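Local coordinates for hypothetical protein (Streptococcus pneumoniae, PDB 2HIY) that is of unknown function but belongs to the DUF1697 family of conserved bacterial proteins and folds into two four-stranded antiparallel sheets flanked by helices, at residues F174-I177 / G178-L181; F107-E110 / G111-V114; A25-R28 / Q29-T32; E90-P93 / A94-R98. All blocks are in the same frame, centred on the assembly; numbering follows the deposited sequence.

Contact 1 of 4, residues F174-I177 / G178-L181; sequences FDKI and GQML
Phe174, Asp175, Lys176 and Ile177 each offer their carbonyl to the backbone N four residues on, at Gly178, Gln179, Met180 and Leu181, the regular i to i+4 bonding of an alpha helix; the shortest of the four runs from Met180 N to Lys176 O at 2.8 Å. Along one flank Lys176 meets the selenomethionine Met180 at a slant. With CG anti to its backbone N (chi1 180°) and a bend at chi2, the lysine chain turns forward along the helix, and its CE comes to 3.6 Å from Met180 CG and 3.7 Å from Met180 SE. A long aliphatic chain suits this spot, because its methylenes pack against Met180 CG and SE. The side chain of Gln179 crosses that of Lys176 at about a right angle, its OE1 lying 3.8 Å from Lys176 CD. These residues belong to the C-terminal helix 171-182, which is amphipathic: Asp175 and Gln179 are exposed, while Phe174, Ile177 and Leu181 are buried. Ile177 and Leu181 run alongside one another in the same direction, with Ile177 CG2 4.1 Å from Leu181 CD1. Both reach Phe85 of helix 82-89 and Ala8 of strand 5-10, so branched aliphatic groups fill the join between helix and sheet. On the same buried side the ring of Phe174 meets those of Phe85 and Phe105.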
ATOM      1  N   PHE D 174       6.013 -25.737  -1.401  1.00 14.69           N
ATOM      2  CA  PHE D 174       5.619 -27.148  -1.345  1.00 14.06           C
ATOM      3  C   PHE D 174       6.894 -28.014  -1.410  1.00 14.47           C
ATOM      4  O   PHE D 174       7.075 -28.914  -0.589  1.00 15.13           O
ATOM      5  CB  PHE D 174       4.672 -27.417  -2.524  1.00 14.87           C
ATOM      6  CG  PHE D 174       4.245 -28.843  -2.690  1.00 12.98           C
ATOM      7  CD1 PHE D 174       3.039 -29.291  -2.157  1.00 15.08           C
ATOM      8  CD2 PHE D 174       5.012 -29.715  -3.461  1.00 14.07           C
ATOM      9  CE1 PHE D 174       2.620 -30.594  -2.378  1.00 14.73           C
ATOM     10  CE2 PHE D 174       4.591 -31.009  -3.670  1.00 13.88           C
ATOM     11  CZ  PHE D 174       3.405 -31.447  -3.130  1.00 15.69           C
ATOM     12  N   ASP D 175       7.772 -27.747  -2.376  0.50 14.27           N
ATOM     13  CA  ASP D 175       9.029 -28.498  -2.464  0.50 14.04           C
ATOM     14  C   ASP D 175       9.831 -28.380  -1.175  0.50 14.45           C
ATOM     15  O   ASP D 175      10.298 -29.392  -0.625  0.50 15.30           O
ATOM     16  CB  ASP D 175       9.866 -28.036  -3.660  0.50 13.98           C
ATOM     17  CG  ASP D 175       9.284 -28.481  -4.980  0.50 14.32           C
ATOM     18  OD1 ASP D 175       8.487 -29.436  -4.985  0.50 16.87           O
ATOM     19  OD2 ASP D 175       9.641 -27.877  -6.009  0.50 17.44           O
ATOM     20  N   LYS D 176       9.982 -27.151  -0.696  1.00 14.44           N
ATOM     21  CA  LYS D 176      10.783 -26.910   0.528  1.00 15.72           C
ATOM     22  C   LYS D 176      10.211 -27.685   1.721  1.00 16.51           C
ATOM     23  O   LYS D 176      10.977 -28.227   2.527  1.00 16.52           O
ATOM     24  CB  LYS D 176      10.865 -25.417   0.835  1.00 16.66           C
ATOM     25  CG  LYS D 176      11.681 -25.106   2.107  1.00 20.49           C
ATOM     26  CD  LYS D 176      13.127 -25.534   1.936  1.00 23.26           C
ATOM     27  CE  LYS D 176      13.949 -25.205   3.180  1.00 26.88           C
ATOM     28  NZ  LYS D 176      15.339 -25.726   3.087  1.00 29.27           N
ATOM     29  N   ILE D 177       8.888 -27.724   1.865  1.00 15.67           N
ATOM     30  CA  ILE D 177       8.239 -28.542   2.888  1.00 15.76           C
ATOM     31  C   ILE D 177       8.700 -29.996   2.790  1.00 15.58           C
ATOM     32  O   ILE D 177       9.066 -30.595   3.786  1.00 15.59           O
ATOM     33  CB  ILE D 177       6.685 -28.393   2.844  1.00 15.46           C
ATOM     34  CG1 ILE D 177       6.292 -27.009   3.359  1.00 17.07           C
ATOM     35  CG2 ILE D 177       5.965 -29.507   3.649  1.00 15.11           C
ATOM     36  CD1 ILE D 177       4.920 -26.507   2.879  1.00 17.00           C
ATOM     37  N   GLY D 178       8.726 -30.558   1.594  1.00 15.93           N
ATOM     38  CA  GLY D 178       9.179 -31.923   1.446  1.00 15.89           C
ATOM     39  C   GLY D 178      10.644 -32.068   1.841  1.00 16.83           C
ATOM     40  O   GLY D 178      11.017 -33.042   2.477  1.00 18.14           O
ATOM     41  N   GLN D 179      11.467 -31.081   1.493  1.00 17.01           N
ATOM     42  CA  GLN D 179      12.900 -31.137   1.816  1.00 18.14           C
ATOM     43  C   GLN D 179      13.091 -31.051   3.329  1.00 17.49           C
ATOM     44  O   GLN D 179      13.924 -31.764   3.920  1.00 18.40           O
ATOM     45  CB  GLN D 179      13.629 -30.006   1.109  1.00 18.21           C
ATOM     46  CG  GLN D 179      13.768 -30.260  -0.394  1.00 22.60           C
ATOM     47  CD  GLN D 179      14.100 -29.010  -1.203  1.00 28.82           C
ATOM     48  OE1 GLN D 179      14.499 -27.973  -0.654  1.00 32.86           O
ATOM     49  NE2 GLN D 179      13.940 -29.107  -2.521  1.00 31.09           N
HETATM   50  N   MSE D 180      12.319 -30.186   3.977  1.00 16.68           N
HETATM   51  CA  MSE D 180      12.441 -30.020   5.434  1.00 17.70           C
HETATM   52  C   MSE D 180      11.961 -31.255   6.186  1.00 18.15           C
HETATM   53  O   MSE D 180      12.465 -31.540   7.285  1.00 19.33           O
HETATM   54  CB  MSE D 180      11.691 -28.777   5.915  1.00 17.55           C
HETATM   55  CG  MSE D 180      12.287 -27.435   5.479  1.00 17.24           C
HETATM   56 SE   MSE D 180      13.905 -26.994   6.426  1.00 28.28          SE
HETATM   57  CE  MSE D 180      13.063 -26.423   8.091  1.00 21.12           C
ATOM     58  N   LEU D 181      10.989 -31.976   5.630  1.00 18.22           N
ATOM     59  CA  LEU D 181      10.487 -33.225   6.210  1.00 17.81           C
ATOM     60  C   LEU D 181      11.479 -34.378   6.106  1.00 20.30           C
ATOM     61  O   LEU D 181      11.503 -35.249   6.966  1.00 20.29           O
ATOM     62  CB  LEU D 181       9.173 -33.640   5.538  1.00 17.24           C
ATOM     63  CG  LEU D 181       7.900 -32.942   6.005  1.00 14.68           C
ATOM     64  CD1 LEU D 181       6.762 -33.285   5.070  1.00 15.16           C
ATOM     65  CD2 LEU D 181       7.549 -33.379   7.431  1.00 15.53           C
TER

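Contact 2 of 4, residues F107-E110 / G111-V114; sequences FYTE and GLDV
The ring of Tyr108 meets Val114 and Leu112 across a tight reversal of the chain. Val114 sets CG2 over one face of the ring, 3.9 Å from the centroid and 17° off the normal, a CH-pi contact. Its other methyl, CG1, reaches farther along the ring and touches Tyr108 CZ at 3.6 Å. Leu112, its CG anti to the backbone N (chi1 -178°), extends back toward the tyrosine, crosses it at about a right angle and brings CD2 obliquely to 3.7 Å from Tyr108 CD1. A broad aromatic ring suits this place because it offers surface to two aliphatic side chains at once. The reversal is a type II beta turn from Thr109 to Leu112, closed by Leu112 N to Thr109 O at 3.2 Å, with the donor well above the carbonyl plane. Gly111 has a positive phi; a CB there would clash with Glu110 O, and glycine fits for that reason. The rotamer of Thr109 (chi1 56°) brings OG1 to 3.8 Å from Leu112 CB, while OG1 is hydrogen-bonded to His165 O; Thr109 N is buried without a partner. Glu110 OE2 forms a salt bridge with Lys56. The turn follows strand 102-108 and leads into helix 114-122, whose N-cap is Asp113, while Thr109 packs against Ser78 of strand 78-81 and Thr167 of strand 166-170.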
ATOM      1  N   PHE D 107      -3.281 -26.877   0.863  1.00 11.42           N
ATOM      2  CA  PHE D 107      -3.229 -27.979   1.824  1.00 12.20           C
ATOM      3  C   PHE D 107      -4.507 -28.032   2.647  1.00 12.37           C
ATOM      4  O   PHE D 107      -4.958 -27.017   3.207  1.00 12.67           O
ATOM      5  CB  PHE D 107      -2.093 -27.790   2.815  1.00 12.20           C
ATOM      6  CG  PHE D 107      -0.721 -28.105   2.274  1.00 11.08           C
ATOM      7  CD1 PHE D 107      -0.208 -29.405   2.335  1.00 12.21           C
ATOM      8  CD2 PHE D 107       0.130 -27.084   1.776  1.00 12.13           C
ATOM      9  CE1 PHE D 107       1.107 -29.699   1.868  1.00 12.46           C
ATOM     10  CE2 PHE D 107       1.431 -27.374   1.329  1.00 12.67           C
ATOM     11  CZ  PHE D 107       1.899 -28.680   1.374  1.00 12.78           C
ATOM     12  N   TYR D 108      -5.100 -29.220   2.735  1.00 12.13           N
ATOM     13  CA  TYR D 108      -6.220 -29.416   3.626  1.00 11.90           C
ATOM     14  C   TYR D 108      -5.784 -29.227   5.073  1.00 13.21           C
ATOM     15  O   TYR D 108      -4.631 -29.399   5.411  1.00 14.12           O
ATOM     16  CB  TYR D 108      -6.797 -30.810   3.421  1.00 13.03           C
ATOM     17  CG  TYR D 108      -7.323 -31.082   2.014  1.00 12.03           C
ATOM     18  CD1 TYR D 108      -8.000 -30.099   1.280  1.00 12.79           C
ATOM     19  CD2 TYR D 108      -7.192 -32.365   1.452  1.00 13.32           C
ATOM     20  CE1 TYR D 108      -8.506 -30.389  -0.025  1.00 13.47           C
ATOM     21  CE2 TYR D 108      -7.693 -32.650   0.180  1.00 13.43           C
ATOM     22  CZ  TYR D 108      -8.355 -31.676  -0.524  1.00 14.11           C
ATOM     23  OH  TYR D 108      -8.869 -32.004  -1.780  1.00 14.94           O
ATOM     24  N   THR D 109      -6.721 -28.877   5.942  1.00 12.75           N
ATOM     25  CA  THR D 109      -6.450 -28.711   7.370  1.00 13.34           C
ATOM     26  C   THR D 109      -7.178 -29.782   8.183  1.00 13.19           C
ATOM     27  O   THR D 109      -8.093 -30.441   7.714  1.00 13.39           O
ATOM     28  CB  THR D 109      -6.922 -27.345   7.844  1.00 13.46           C
ATOM     29  OG1 THR D 109      -8.316 -27.193   7.531  1.00 14.98           O
ATOM     30  CG2 THR D 109      -6.108 -26.206   7.202  1.00 13.69           C
ATOM     31  N   GLU D 110      -6.767 -29.916   9.435  1.00 13.36           N
ATOM     32  CA  GLU D 110      -7.378 -30.893  10.314  1.00 14.16           C
ATOM     33  C   GLU D 110      -8.848 -30.579  10.541  1.00 14.85           C
ATOM     34  O   GLU D 110      -9.211 -29.436  10.829  1.00 15.40           O
ATOM     35  CB  GLU D 110      -6.616 -30.909  11.644  1.00 14.93           C
ATOM     36  CG  GLU D 110      -5.272 -31.578  11.495  1.00 15.28           C
ATOM     37  CD  GLU D 110      -5.402 -33.038  11.068  1.00 18.06           C
ATOM     38  OE1 GLU D 110      -6.206 -33.775  11.679  1.00 18.72           O
ATOM     39  OE2 GLU D 110      -4.730 -33.447  10.088  1.00 18.40           O
ATOM     40  N   GLY D 111      -9.698 -31.582  10.341  1.00 15.16           N
ATOM     41  CA  GLY D 111     -11.121 -31.385  10.574  1.00 16.91           C
ATOM     42  C   GLY D 111     -11.889 -30.912   9.360  1.00 16.95           C
ATOM     43  O   GLY D 111     -13.120 -30.821   9.404  1.00 18.48           O
ATOM     44  N   LEU D 112     -11.189 -30.630   8.266  1.00 16.09           N
ATOM     45  CA  LEU D 112     -11.867 -30.114   7.086  1.00 16.24           C
ATOM     46  C   LEU D 112     -12.745 -31.178   6.420  1.00 16.38           C
ATOM     47  O   LEU D 112     -12.330 -32.327   6.250  1.00 17.40           O
ATOM     48  CB  LEU D 112     -10.810 -29.622   6.101  1.00 16.11           C
ATOM     49  CG  LEU D 112     -11.295 -28.993   4.806  1.00 14.55           C
ATOM     50  CD1 LEU D 112     -12.071 -27.704   5.044  1.00 16.53           C
ATOM     51  CD2 LEU D 112     -10.082 -28.739   3.974  1.00 16.65           C
ATOM     52  N   ASP D 113     -13.940 -30.783   5.986  1.00 15.21           N
ATOM     53  CA  ASP D 113     -14.784 -31.680   5.208  1.00 14.61           C
ATOM     54  C   ASP D 113     -14.296 -31.626   3.749  1.00 14.73           C
ATOM     55  O   ASP D 113     -14.745 -30.808   2.960  1.00 15.24           O
ATOM     56  CB  ASP D 113     -16.260 -31.251   5.334  1.00 14.71           C
ATOM     57  CG  ASP D 113     -17.219 -32.160   4.558  1.00 16.28           C
ATOM     58  OD1 ASP D 113     -16.753 -33.085   3.852  1.00 18.39           O
ATOM     59  OD2 ASP D 113     -18.449 -31.912   4.593  1.00 16.80           O
ATOM     60  N   VAL D 114     -13.380 -32.521   3.404  1.00 14.39           N
ATOM     61  CA  VAL D 114     -12.790 -32.510   2.074  1.00 14.36           C
ATOM     62  C   VAL D 114     -13.820 -32.696   0.965  1.00 14.31           C
ATOM     63  O   VAL D 114     -13.724 -32.091  -0.087  1.00 13.67           O
ATOM     64  CB  VAL D 114     -11.644 -33.532   1.970  1.00 15.36           C
ATOM     65  CG1 VAL D 114     -11.143 -33.698   0.536  1.00 17.02           C
ATOM     66  CG2 VAL D 114     -10.500 -33.119   2.914  1.00 17.27           C
TER

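Contact 3 of 4, residues A25-R28 / Q29-T32; sequences AELR and QELT
Helix 24-34 packs one side against helix 56-70 and strand 47-52, and here Leu27 and Leu31, one turn apart, form part of that buried side. Leu27 CG lies 3.9 Å from Leu31 CD1, the two side chains crossing at a slant, and both touch Phe66 and Ile48; compact branched leucines fill the seam between this helix, helix 56-70 and the sheet well. Backbone bonds run from i+4 to i, among them Leu31 N to Leu27 O at 2.8 Å. Thr32 adds a second donor to the last of these carbonyls: OG1, held anti to its carbonyl carbon (chi1 -60°), swings back to Arg28 O at 2.8 Å, while Thr32 N reaches the same oxygen at 3.0 Å from the opposite face of the carbonyl plane. Two bonds thus grip Arg28 O. Glu30 lies against the preceding turn, with its CG 3.2 Å from Glu26 O, and its OE1 is bonded to the hydroxyl of Tyr71. Arg28 bends at chi3, laying one guanidinium face over Ala25 CA; its NH1 bonds Ser41 OG and forms a salt bridge with Glu61 of the second subunit. The pattern is that of an amphipathic helix covering a beta sheet, with Arg28 on its polar side reaching a neighbouring subunit.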
ATOM      1  N   ALA D  25      11.286 -17.997  16.801  1.00 15.42           N
ATOM      2  CA  ALA D  25      12.066 -18.539  17.899  1.00 15.14           C
ATOM      3  C   ALA D  25      11.205 -18.818  19.137  1.00 15.69           C
ATOM      4  O   ALA D  25      11.470 -19.774  19.890  1.00 16.71           O
ATOM      5  CB  ALA D  25      13.224 -17.608  18.250  1.00 16.61           C
ATOM      6  N   GLU D  26      10.226 -17.954  19.400  1.00 15.61           N
ATOM      7  CA  GLU D  26       9.329 -18.162  20.540  1.00 15.22           C
ATOM      8  C   GLU D  26       8.464 -19.390  20.320  1.00 14.89           C
ATOM      9  O   GLU D  26       8.329 -20.230  21.218  1.00 14.69           O
ATOM     10  CB  GLU D  26       8.455 -16.933  20.790  1.00 15.69           C
ATOM     11  CG  GLU D  26       9.266 -15.751  21.283  1.00 16.24           C
ATOM     12  CD  GLU D  26       8.498 -14.456  21.411  1.00 20.79           C
ATOM     13  OE1 GLU D  26       7.270 -14.420  21.189  1.00 20.61           O
ATOM     14  OE2 GLU D  26       9.163 -13.441  21.726  1.00 22.98           O
ATOM     15  N   LEU D  27       7.861 -19.495  19.142  1.00 13.40           N
ATOM     16  CA  LEU D  27       7.046 -20.658  18.834  1.00 13.57           C
ATOM     17  C   LEU D  27       7.870 -21.962  18.944  1.00 14.29           C
ATOM     18  O   LEU D  27       7.372 -22.960  19.484  1.00 14.23           O
ATOM     19  CB  LEU D  27       6.444 -20.522  17.426  1.00 14.19           C
ATOM     20  CG  LEU D  27       5.479 -21.646  17.038  1.00 13.80           C
ATOM     21  CD1 LEU D  27       4.299 -21.731  18.004  1.00 14.89           C
ATOM     22  CD2 LEU D  27       4.985 -21.474  15.614  1.00 15.26           C
ATOM     23  N   ARG D  28       9.084 -21.997  18.398  1.00 14.13           N
ATOM     24  CA  ARG D  28       9.909 -23.195  18.499  1.00 13.99           C
ATOM     25  C   ARG D  28      10.131 -23.574  19.959  1.00 13.90           C
ATOM     26  O   ARG D  28      10.012 -24.750  20.309  1.00 14.04           O
ATOM     27  CB  ARG D  28      11.247 -23.044  17.741  1.00 13.84           C
ATOM     28  CG  ARG D  28      11.056 -22.803  16.258  1.00 14.46           C
ATOM     29  CD  ARG D  28      12.391 -23.009  15.506  1.00 15.00           C
ATOM     30  NE  ARG D  28      13.435 -22.116  16.002  1.00 14.80           N
ATOM     31  CZ  ARG D  28      13.749 -20.926  15.489  1.00 16.73           C
ATOM     32  NH1 ARG D  28      13.102 -20.443  14.435  1.00 15.13           N
ATOM     33  NH2 ARG D  28      14.707 -20.215  16.054  1.00 16.22           N
ATOM     34  N   GLN D  29      10.433 -22.595  20.806  1.00 13.77           N
ATOM     35  CA  GLN D  29      10.638 -22.875  22.238  1.00 14.90           C
ATOM     36  C   GLN D  29       9.351 -23.371  22.889  1.00 14.79           C
ATOM     37  O   GLN D  29       9.367 -24.329  23.683  1.00 13.94           O
ATOM     38  CB  GLN D  29      11.179 -21.628  22.976  1.00 16.59           C
ATOM     39  CG  GLN D  29      11.184 -21.741  24.521  1.00 19.41           C
ATOM     40  CD  GLN D  29      12.289 -22.626  25.030  1.00 25.32           C
ATOM     41  OE1 GLN D  29      13.419 -22.168  25.217  1.00 28.82           O
ATOM     42  NE2 GLN D  29      11.979 -23.906  25.276  1.00 25.78           N
ATOM     43  N   GLU D  30       8.242 -22.702  22.595  1.00 13.47           N
ATOM     44  CA  GLU D  30       6.956 -23.096  23.172  1.00 13.30           C
ATOM     45  C   GLU D  30       6.527 -24.511  22.758  1.00 13.20           C
ATOM     46  O   GLU D  30       6.054 -25.296  23.588  1.00 13.45           O
ATOM     47  CB  GLU D  30       5.908 -22.083  22.740  1.00 13.92           C
ATOM     48  CG  GLU D  30       6.109 -20.733  23.409  1.00 15.16           C
ATOM     49  CD  GLU D  30       5.560 -19.554  22.637  1.00 17.97           C
ATOM     50  OE1 GLU D  30       4.920 -19.714  21.568  1.00 16.58           O
ATOM     51  OE2 GLU D  30       5.811 -18.427  23.129  1.00 19.92           O
ATOM     52  N   LEU D  31       6.719 -24.853  21.485  1.00 12.18           N
ATOM     53  CA  LEU D  31       6.375 -26.218  21.043  1.00 12.69           C
ATOM     54  C   LEU D  31       7.320 -27.257  21.632  1.00 12.81           C
ATOM     55  O   LEU D  31       6.930 -28.395  21.877  1.00 12.92           O
ATOM     56  CB  LEU D  31       6.372 -26.311  19.513  1.00 13.20           C
ATOM     57  CG  LEU D  31       5.272 -25.471  18.852  1.00 12.46           C
ATOM     58  CD1 LEU D  31       5.412 -25.564  17.325  1.00 13.97           C
ATOM     59  CD2 LEU D  31       3.875 -25.925  19.301  1.00 14.13           C
ATOM     60  N   THR D  32       8.566 -26.880  21.885  1.00 11.79           N
ATOM     61  CA  THR D  32       9.517 -27.767  22.556  1.00 12.46           C
ATOM     62  C   THR D  32       9.019 -28.006  23.981  1.00 12.67           C
ATOM     63  O   THR D  32       9.000 -29.153  24.465  1.00 13.74           O
ATOM     64  CB  THR D  32      10.952 -27.174  22.526  1.00 12.19           C
ATOM     65  OG1 THR D  32      11.362 -27.000  21.170  1.00 13.02           O
ATOM     66  CG2 THR D  32      11.960 -28.112  23.187  1.00 13.35           C
TER

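Contact 4 of 4, residues E90-P93 / A94-R98; sequences ENLP and AWWSR
Pro93 CB rests over one face of the Trp95 indole, 3.6 Å from the centroid of the five-membered ring and 19° off its normal, in a CH-pi contact. Trp95 can fold back this way because its CG stands between the backbone N and carbonyl carbon (chi1 50°). Trp96 points differently, its CG anti to the backbone N (chi1 -177°); its CB runs beside the proline, 4.0 Å from Pro93 CD, and Leu92 CD2 approaches its CD1 obliquely at 4.0 Å. Backbone bonds hold the turn that carries both indoles: Trp96 N bonds to Pro93 O at 3.0 Å, standing well above the carbonyl plane, and Arg98 N bonds to Trp95 O. A water donates to Pro93 O, 2.7 Å away, and reaches Ser97 OG weakly. Proline suits the start of such a turn, since its ring restricts phi and offers apolar CH groups to the indole. Farther out, Trp95 and Pro93 touch Tyr132, Trp96 meets Phe139 and Phe174 edge-to-face, and Lys103 NZ donates hydrogen bonds to the carbonyl oxygens of Trp96 and Arg98. This is a short 3-10 turn, 94-97, in the loop joining helix 82-89 to strand 102-108, with aromatic residues closing over the sheet.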
ATOM      1  N   GLU D  90       4.341 -39.378  -5.100  1.00 18.82           N
ATOM      2  CA  GLU D  90       4.207 -40.498  -6.043  1.00 19.81           C
ATOM      3  C   GLU D  90       3.069 -40.292  -7.042  1.00 20.00           C
ATOM      4  O   GLU D  90       2.901 -41.060  -7.986  1.00 20.03           O
ATOM      5  CB  GLU D  90       4.056 -41.813  -5.276  1.00 20.58           C
ATOM      6  CG  GLU D  90       5.346 -42.226  -4.572  1.00 24.91           C
ATOM      7  CD  GLU D  90       6.577 -42.167  -5.487  1.00 31.62           C
ATOM      8  OE1 GLU D  90       6.526 -42.709  -6.621  1.00 34.09           O
ATOM      9  OE2 GLU D  90       7.606 -41.582  -5.069  1.00 34.41           O
ATOM     10  N   ASN D  91       2.321 -39.213  -6.843  1.00 18.98           N
ATOM     11  CA  ASN D  91       1.111 -38.952  -7.593  1.00 19.89           C
ATOM     12  C   ASN D  91       1.000 -37.477  -8.017  1.00 17.66           C
ATOM     13  O   ASN D  91      -0.067 -36.872  -7.903  1.00 18.93           O
ATOM     14  CB  ASN D  91      -0.084 -39.350  -6.726  1.00 21.48           C
ATOM     15  CG  ASN D  91      -0.035 -40.817  -6.319  1.00 23.63           C
ATOM     16  OD1 ASN D  91      -0.367 -41.685  -7.123  1.00 26.75           O
ATOM     17  ND2 ASN D  91       0.417 -41.104  -5.084  1.00 26.72           N
ATOM     18  N   LEU D  92       2.101 -36.894  -8.494  1.00 15.46           N
ATOM     19  CA  LEU D  92       2.101 -35.504  -8.924  1.00 14.62           C
ATOM     20  C   LEU D  92       1.549 -35.436 -10.327  1.00 13.03           C
ATOM     21  O   LEU D  92       1.901 -36.259 -11.170  1.00 13.48           O
ATOM     22  CB  LEU D  92       3.522 -34.927  -8.962  1.00 14.24           C
ATOM     23  CG  LEU D  92       4.309 -34.926  -7.644  1.00 15.01           C
ATOM     24  CD1 LEU D  92       5.776 -34.507  -7.828  1.00 17.84           C
ATOM     25  CD2 LEU D  92       3.618 -34.014  -6.631  1.00 14.93           C
ATOM     26  N   PRO D  93       0.721 -34.429 -10.606  1.00 11.72           N
ATOM     27  CA  PRO D  93       0.287 -34.240 -11.994  1.00 11.10           C
ATOM     28  C   PRO D  93       1.489 -33.987 -12.917  1.00 11.80           C
ATOM     29  O   PRO D  93       2.463 -33.342 -12.504  1.00 12.51           O
ATOM     30  CB  PRO D  93      -0.614 -33.003 -11.920  1.00 11.35           C
ATOM     31  CG  PRO D  93      -1.098 -32.978 -10.456  1.00 13.33           C
ATOM     32  CD  PRO D  93       0.097 -33.461  -9.676  1.00 12.11           C
ATOM     33  N   ALA D  94       1.414 -34.400 -14.172  1.00 12.16           N
ATOM     34  CA  ALA D  94       2.546 -34.178 -15.083  1.00 12.71           C
ATOM     35  C   ALA D  94       2.779 -32.691 -15.283  1.00 12.95           C
ATOM     36  O   ALA D  94       3.933 -32.233 -15.429  1.00 13.89           O
ATOM     37  CB  ALA D  94       2.311 -34.884 -16.399  1.00 13.47           C
ATOM     38  N   TRP D  95       1.721 -31.895 -15.219  1.00 12.21           N
ATOM     39  CA  TRP D  95       1.868 -30.459 -15.456  1.00 12.49           C
ATOM     40  C   TRP D  95       2.482 -29.747 -14.260  1.00 13.39           C
ATOM     41  O   TRP D  95       2.941 -28.608 -14.379  1.00 13.26           O
ATOM     42  CB  TRP D  95       0.521 -29.843 -15.841  1.00 13.40           C
ATOM     43  CG  TRP D  95      -0.627 -30.185 -14.911  1.00 11.83           C
ATOM     44  CD1 TRP D  95      -1.576 -31.151 -15.116  1.00 12.62           C
ATOM     45  CD2 TRP D  95      -0.971 -29.527 -13.689  1.00 12.05           C
ATOM     46  NE1 TRP D  95      -2.490 -31.146 -14.080  1.00 12.57           N
ATOM     47  CE2 TRP D  95      -2.130 -30.162 -13.199  1.00 12.13           C
ATOM     48  CE3 TRP D  95      -0.414 -28.473 -12.949  1.00 11.31           C
ATOM     49  CZ2 TRP D  95      -2.763 -29.759 -12.013  1.00 12.13           C
ATOM     50  CZ3 TRP D  95      -1.052 -28.087 -11.769  1.00 12.84           C
ATOM     51  CH2 TRP D  95      -2.196 -28.739 -11.317  1.00 12.69           C
ATOM     52  N   TRP D  96       2.518 -30.402 -13.104  1.00 13.60           N
ATOM     53  CA  TRP D  96       3.033 -29.753 -11.909  1.00 14.11           C
ATOM     54  C   TRP D  96       4.506 -29.420 -12.028  1.00 15.23           C
ATOM     55  O   TRP D  96       4.990 -28.501 -11.356  1.00 16.06           O
ATOM     56  CB  TRP D  96       2.774 -30.652 -10.701  1.00 14.94           C
ATOM     57  CG  TRP D  96       3.176 -30.128  -9.342  1.00 12.88           C
ATOM     58  CD1 TRP D  96       4.161 -30.608  -8.557  1.00 16.02           C
ATOM     59  CD2 TRP D  96       2.517 -29.089  -8.604  1.00 12.89           C
ATOM     60  NE1 TRP D  96       4.193 -29.924  -7.358  1.00 14.77           N
ATOM     61  CE2 TRP D  96       3.213 -28.969  -7.373  1.00 12.82           C
ATOM     62  CE3 TRP D  96       1.437 -28.236  -8.870  1.00 13.18           C
ATOM     63  CZ2 TRP D  96       2.815 -28.071  -6.382  1.00 14.86           C
ATOM     64  CZ3 TRP D  96       1.070 -27.322  -7.900  1.00 12.72           C
ATOM     65  CH2 TRP D  96       1.766 -27.239  -6.666  1.00 13.74           C
ATOM     66  N   SER D  97       5.246 -30.138 -12.857  0.50 15.18           N
ATOM     67  CA  SER D  97       6.659 -29.817 -13.013  0.50 15.28           C
ATOM     68  C   SER D  97       6.946 -28.807 -14.129  0.50 15.42           C
ATOM     69  O   SER D  97       8.080 -28.344 -14.255  0.50 15.64           O
ATOM     70  CB  SER D  97       7.488 -31.089 -13.220  0.50 15.36           C
ATOM     71  OG  SER D  97       7.073 -31.760 -14.386  0.50 14.66           O
ATOM     72  N   ARG D  98       5.932 -28.457 -14.925  1.00 15.22           N
ATOM     73  CA  ARG D  98       6.115 -27.572 -16.078  1.00 14.28           C
ATOM     74  C   ARG D  98       6.096 -26.088 -15.693  1.00 15.14           C
ATOM     75  O   ARG D  98       5.669 -25.729 -14.589  1.00 14.68           O
ATOM     76  CB  ARG D  98       5.027 -27.825 -17.119  1.00 15.06           C
ATOM     77  CG  ARG D  98       5.063 -29.216 -17.672  1.00 14.82           C
ATOM     78  CD  ARG D  98       4.023 -29.338 -18.779  1.00 15.43           C
ATOM     79  NE  ARG D  98       4.034 -30.733 -19.199  1.00 16.58           N
ATOM     80  CZ  ARG D  98       2.968 -31.541 -19.194  1.00 12.71           C
ATOM     81  NH1 ARG D  98       1.762 -31.056 -18.921  1.00 12.50           N
ATOM     82  NH2 ARG D  98       3.137 -32.815 -19.510  1.00 15.29           N
TER
HETATM   83  O   HOH W   1       5.175 -33.575 -12.404  1.00 25.04           O

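How the contacts relate
Contact 1 is the most buried of the four, contact 3 is partly buried, and contacts 2 and 4 lie at the surface. Contacts 1 and 3 are i to i+4 packing within helices that both rest on the sheet containing strand 47-52, whereas contacts 2 and 4 are turns at the two ends of strand 102-108, where a methyl or methylene group lies over an aromatic face. Contact 1 touches contacts 2 and 4: Phe174 CD1 lies 3.8 Å from Phe107 CZ, and Phe174 CE2 3.9 Å from Trp96 NE1. Contact 3 touches none of the others, the closest being contact 1 at about 8 Å between nearest atoms; it alone is reached by another subunit, through a charged pair.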